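Local coordinates for protein methyltransferase 1 (PDB 2I2X) that carries a methyl group on its corrinoid cofactor in methanogenesis from methanol, accepting it through MtaB and passing it to coenzyme M through MtaA, at residues Q216-Y227 / V248-H258. Residues are numbered along the deposited sequence; the frame is centred on the assembly and turned at random.
Sequences QDFVSQFALGVY and VTELREKFHKH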
loop_
_atom_site.group_PDB
_atom_site.type_symbol
_atom_site.label_atom_id
_atom_site.label_comp_id
_atom_site.label_asym_id
_atom_site.label_seq_id
_atom_site.Cartn_x
_atom_site.Cartn_y
_atom_site.Cartn_z
ATOM N N GLN B 216 5.996 -17.103 -11.314
ATOM C CA GLN B 216 6.723 -18.375 -11.420
ATOM C C GLN B 216 6.183 -19.501 -10.532
ATOM O O GLN B 216 5.993 -20.627 -10.991
ATOM C CB GLN B 216 8.207 -18.140 -11.134
ATOM C CG GLN B 216 9.106 -19.299 -11.521
ATOM C CD GLN B 216 10.508 -19.151 -10.965
ATOM O OE1 GLN B 216 10.854 -19.760 -9.950
ATOM N NE2 GLN B 216 11.317 -18.327 -11.615
ATOM N N ASP B 217 5.942 -19.184 -9.265
ATOM C CA ASP B 217 5.402 -20.144 -8.302
ATOM C C ASP B 217 4.001 -20.626 -8.678
ATOM O O ASP B 217 3.659 -21.796 -8.452
ATOM C CB ASP B 217 5.408 -19.556 -6.885
ATOM C CG ASP B 217 6.817 -19.325 -6.359
ATOM O OD1 ASP B 217 7.663 -20.240 -6.500
ATOM O OD2 ASP B 217 7.078 -18.231 -5.811
ATOM N N PHE B 218 3.202 -19.733 -9.265
ATOM C CA PHE B 218 1.881 -20.114 -9.749
ATOM C C PHE B 218 1.933 -21.148 -10.885
ATOM O O PHE B 218 1.207 -22.139 -10.841
ATOM C CB PHE B 218 1.048 -18.892 -10.156
ATOM C CG PHE B 218 -0.365 -19.234 -10.524
ATOM C CD1 PHE B 218 -1.323 -19.436 -9.538
ATOM C CD2 PHE B 218 -0.733 -19.388 -11.856
ATOM C CE1 PHE B 218 -2.627 -19.771 -9.868
ATOM C CE2 PHE B 218 -2.034 -19.722 -12.198
ATOM C CZ PHE B 218 -2.986 -19.916 -11.199
ATOM N N VAL B 219 2.785 -20.930 -11.885
ATOM C CA VAL B 219 2.841 -21.846 -13.034
ATOM C C VAL B 219 3.513 -23.184 -12.689
ATOM O O VAL B 219 3.228 -24.208 -13.315
ATOM C CB VAL B 219 3.513 -21.203 -14.281
ATOM C CG1 VAL B 219 2.946 -19.817 -14.543
ATOM C CG2 VAL B 219 5.014 -21.126 -14.110
ATOM N N SER B 220 4.392 -23.155 -11.686
ATOM C CA SER B 220 5.118 -24.336 -11.222
ATOM C C SER B 220 4.214 -25.381 -10.571
ATOM O O SER B 220 4.531 -26.570 -10.606
ATOM C CB SER B 220 6.241 -23.942 -10.261
ATOM O OG SER B 220 7.283 -23.280 -10.954
ATOM N N GLN B 221 3.092 -24.956 -9.990
ATOM C CA GLN B 221 2.141 -25.909 -9.395
ATOM C C GLN B 221 1.433 -26.833 -10.421
ATOM O O GLN B 221 0.826 -27.839 -10.042
ATOM C CB GLN B 221 1.139 -25.199 -8.471
ATOM C CG GLN B 221 -0.029 -24.521 -9.170
ATOM C CD GLN B 221 -0.962 -23.814 -8.201
ATOM O OE1 GLN B 221 -1.181 -24.281 -7.082
ATOM N NE2 GLN B 221 -1.521 -22.680 -8.630
ATOM N N PHE B 222 1.523 -26.491 -11.709
ATOM C CA PHE B 222 1.021 -27.345 -12.800
ATOM C C PHE B 222 2.186 -28.053 -13.477
ATOM O O PHE B 222 3.251 -27.458 -13.674
ATOM C CB PHE B 222 0.226 -26.534 -13.835
ATOM C CG PHE B 222 -0.726 -25.542 -13.226
ATOM C CD1 PHE B 222 -0.538 -24.179 -13.416
ATOM C CD2 PHE B 222 -1.793 -25.973 -12.440
ATOM C CE1 PHE B 222 -1.406 -23.258 -12.842
ATOM C CE2 PHE B 222 -2.656 -25.068 -11.864
ATOM C CZ PHE B 222 -2.468 -23.702 -12.064
ATOM N N ALA B 223 1.973 -29.318 -13.837
ATOM C CA ALA B 223 3.044 -30.178 -14.331
ATOM C C ALA B 223 3.617 -29.727 -15.679
ATOM O O ALA B 223 4.830 -29.811 -15.902
ATOM C CB ALA B 223 2.575 -31.632 -14.395
ATOM N N LEU B 224 2.743 -29.240 -16.562
ATOM C CA LEU B 224 3.132 -28.869 -17.928
ATOM C C LEU B 224 3.616 -27.428 -18.028
ATOM O O LEU B 224 4.111 -27.007 -19.081
ATOM C CB LEU B 224 1.968 -29.087 -18.900
ATOM C CG LEU B 224 1.450 -30.516 -19.101
ATOM C CD1 LEU B 224 0.070 -30.502 -19.734
ATOM C CD2 LEU B 224 2.413 -31.345 -19.924
ATOM N N GLY B 225 3.489 -26.697 -16.917
ATOM C CA GLY B 225 3.702 -25.253 -16.869
ATOM C C GLY B 225 5.121 -24.730 -16.987
ATOM O O GLY B 225 6.027 -25.185 -16.289
ATOM N N VAL B 226 5.295 -23.766 -17.889
ATOM C CA VAL B 226 6.510 -22.963 -17.992
ATOM C C VAL B 226 6.136 -21.485 -17.805
ATOM O O VAL B 226 5.096 -21.040 -18.298
ATOM C CB VAL B 226 7.194 -23.132 -19.362
ATOM C CG1 VAL B 226 8.653 -22.738 -19.264
ATOM C CG2 VAL B 226 7.070 -24.566 -19.851
ATOM N N TYR B 227 6.973 -20.736 -17.088
ATOM C CA TYR B 227 6.799 -19.292 -16.960
ATOM C C TYR B 227 7.575 -18.559 -18.042
ATOM O O TYR B 227 8.581 -19.045 -18.536
ATOM C CB TYR B 227 7.235 -18.795 -15.564
ATOM C CG TYR B 227 6.875 -17.341 -15.239
ATOM C CD1 TYR B 227 5.661 -16.784 -15.663
ATOM C CD2 TYR B 227 7.733 -16.537 -14.480
ATOM C CE1 TYR B 227 5.329 -15.465 -15.367
ATOM C CE2 TYR B 227 7.399 -15.213 -14.173
ATOM C CZ TYR B 227 6.195 -14.691 -14.622
ATOM O OH TYR B 227 5.837 -13.401 -14.344
ATOM N N VAL B 248 9.580 -30.719 -18.787
ATOM C CA VAL B 248 9.208 -29.464 -18.129
ATOM C C VAL B 248 10.234 -29.061 -17.066
ATOM O O VAL B 248 10.668 -27.910 -17.031
ATOM C CB VAL B 248 7.769 -29.517 -17.532
ATOM C CG1 VAL B 248 7.454 -28.247 -16.758
ATOM C CG2 VAL B 248 6.737 -29.727 -18.634
ATOM N N THR B 249 10.636 -30.022 -16.231
ATOM C CA THR B 249 11.618 -29.793 -15.160
ATOM C C THR B 249 12.994 -29.390 -15.711
ATOM O O THR B 249 13.717 -28.608 -15.089
ATOM C CB THR B 249 11.764 -31.038 -14.236
ATOM O OG1 THR B 249 10.472 -31.600 -13.970
ATOM C CG2 THR B 249 12.437 -30.670 -12.908
ATOM N N GLU B 250 13.344 -29.931 -16.875
ATOM C CA GLU B 250 14.596 -29.595 -17.541
ATOM C C GLU B 250 14.477 -28.176 -18.096
ATOM O O GLU B 250 15.387 -27.359 -17.946
ATOM C CB GLU B 250 14.879 -30.606 -18.659
ATOM C CG GLU B 250 16.303 -31.168 -18.695
ATOM C CD GLU B 250 16.490 -32.264 -19.744
ATOM O OE1 GLU B 250 15.721 -32.300 -20.729
ATOM O OE2 GLU B 250 17.415 -33.087 -19.585
ATOM N N LEU B 251 13.333 -27.893 -18.712
ATOM C CA LEU B 251 13.032 -26.583 -19.269
ATOM C C LEU B 251 12.995 -25.494 -18.207
ATOM O O LEU B 251 13.582 -24.426 -18.389
ATOM C CB LEU B 251 11.692 -26.620 -19.993
ATOM C CG LEU B 251 11.651 -27.220 -21.391
ATOM C CD1 LEU B 251 10.207 -27.441 -21.765
ATOM C CD2 LEU B 251 12.341 -26.310 -22.396
ATOM N N ARG B 252 12.298 -25.777 -17.105
ATOM C CA ARG B 252 12.178 -24.857 -15.969
ATOM C C ARG B 252 13.532 -24.405 -15.428
ATOM O O ARG B 252 13.705 -23.234 -15.090
ATOM C CB ARG B 252 11.392 -25.504 -14.830
ATOM C CG ARG B 252 9.904 -25.551 -15.019
ATOM C CD ARG B 252 9.269 -26.131 -13.786
ATOM N NE ARG B 252 7.856 -26.405 -13.988
ATOM C CZ ARG B 252 7.058 -26.945 -13.074
ATOM N NH1 ARG B 252 7.527 -27.271 -11.880
ATOM N NH2 ARG B 252 5.783 -27.153 -13.357
ATOM N N GLU B 253 14.477 -25.341 -15.346
ATOM C CA GLU B 253 15.820 -25.079 -14.822
ATOM C C GLU B 253 16.524 -23.918 -15.541
ATOM O O GLU B 253 17.184 -23.097 -14.897
ATOM C CB GLU B 253 16.669 -26.351 -14.898
ATOM C CG GLU B 253 17.996 -26.282 -14.149
ATOM C CD GLU B 253 19.089 -27.108 -14.819
ATOM O OE1 GLU B 253 18.817 -28.261 -15.229
ATOM O OE2 GLU B 253 20.224 -26.599 -14.935
ATOM N N LYS B 254 16.370 -23.856 -16.866
ATOM C CA LYS B 254 16.969 -22.790 -17.678
ATOM C C LYS B 254 16.184 -21.476 -17.615
ATOM O O LYS B 254 16.771 -20.401 -17.777
ATOM C CB LYS B 254 17.127 -23.238 -19.143
ATOM C CG LYS B 254 17.864 -22.225 -20.027
ATOM C CD LYS B 254 18.240 -22.794 -21.387
ATOM C CE LYS B 254 19.062 -21.782 -22.176
ATOM N NZ LYS B 254 19.821 -22.408 -23.287
ATOM N N PHE B 255 14.873 -21.564 -17.373
ATOM C CA PHE B 255 13.973 -20.412 -17.544
ATOM C C PHE B 255 13.268 -19.883 -16.295
ATOM O O PHE B 255 12.786 -18.754 -16.293
ATOM C CB PHE B 255 12.965 -20.689 -18.660
ATOM C CG PHE B 255 13.591 -20.769 -20.020
ATOM C CD1 PHE B 255 13.924 -22.004 -20.575
ATOM C CD2 PHE B 255 13.868 -19.611 -20.740
ATOM C CE1 PHE B 255 14.508 -22.084 -21.832
ATOM C CE2 PHE B 255 14.457 -19.679 -21.998
ATOM C CZ PHE B 255 14.778 -20.919 -22.546
ATOM N N HIS B 256 13.206 -20.692 -15.245
ATOM C CA HIS B 256 12.741 -20.223 -13.945
ATOM C C HIS B 256 13.809 -19.331 -13.289
ATOM O O HIS B 256 14.316 -18.403 -13.927
ATOM C CB HIS B 256 12.344 -21.409 -13.055
ATOM C CG HIS B 256 10.946 -21.900 -13.286
ATOM N ND1 HIS B 256 10.330 -21.848 -14.519
ATOM C CD2 HIS B 256 10.050 -22.464 -12.443
ATOM C CE1 HIS B 256 9.110 -22.344 -14.420
ATOM N NE2 HIS B 256 8.915 -22.728 -13.172
ATOM N N LYS B 257 14.134 -19.595 -12.024
ATOM C CA LYS B 257 15.176 -18.848 -11.304
ATOM C C LYS B 257 15.090 -17.313 -11.476
ATOM O O LYS B 257 16.115 -16.634 -11.598
ATOM C CB LYS B 257 16.576 -19.367 -11.700
ATOM C CG LYS B 257 16.880 -20.840 -11.333
ATOM C CD LYS B 257 16.915 -21.084 -9.817
ATOM C CE LYS B 257 18.011 -20.283 -9.126
ATOM N NZ LYS B 257 17.615 -19.936 -7.744
ATOM N N HIS B 258 13.867 -16.779 -11.475
ATOM C CA HIS B 258 13.620 -15.347 -11.704
ATOM C C HIS B 258 14.068 -14.481 -10.533
ATOM O O HIS B 258 15.163 -13.921 -10.536
ATOM C CB HIS B 258 12.138 -15.086 -12.003
ATOM C CG HIS B 258 11.738 -15.400 -13.412
ATOM N ND1 HIS B 258 11.838 -14.483 -14.435
ATOM C CD2 HIS B 258 11.229 -16.526 -13.964
ATOM C CE1 HIS B 258 11.415 -15.032 -15.560
ATOM N NE2 HIS B 258 11.038 -16.272 -15.300
ATOM O OXT HIS B 258 13.342 -14.308 -9.555
#
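R252 reaches S220 and G225 because its CG lies anti to the carbonyl carbon (chi1 -77°) and the chain then runs extended to NE, carrying the guanidinium into the turn that links helix 216-220 to strand 225-227. NE gives a fairly straight bond to G225 O (3.2 Å, 156° at the hydrogen), with the oxygen close to the guanidinium plane. NH1 and NH2 both lean on S220 O in weak, bent bonds, while S220 CA sits over one face of the group. Four residues on, just past the end of helix 248-255, H256 has a similar first torsion (chi1 -84°), and its NE2 donates to S220 OG over 2.8 Å, in the plane of the ring. That hydroxyl in turn donates to Q216 O, 3.0 Å from OG, so it links the imidazole to the backbone of helix 216-220. The imidazole is sandwiched: Q216 CG makes a CH-pi contact 3.7 Å from the ring centroid, and R252 CG covers the opposite face. With an alanine in its place, S220 OG is likely to lose its imidazole donor, and a gap would probably open between Q216 CG and the R252 chain. Past H256, toward the C-terminus, the Y227 edge points at the H258 face in an offset edge-to-face pair, centroids 5.0 Å apart. At the other end V248 sets CG1 against A223 O (3.2 Å). The C-terminal carboxylate of H258 pairs with R64 of a neighbouring subunit. The contact thus lays helix 248-255 and the C-terminal tail against helix 216-220 and strand 225-227, the outermost strand of this chain's parallel sheet in the Rossmann-like B12-binding domain, with strand 207-210 beside it and helix 233-242 packing on V226, L251 and F255.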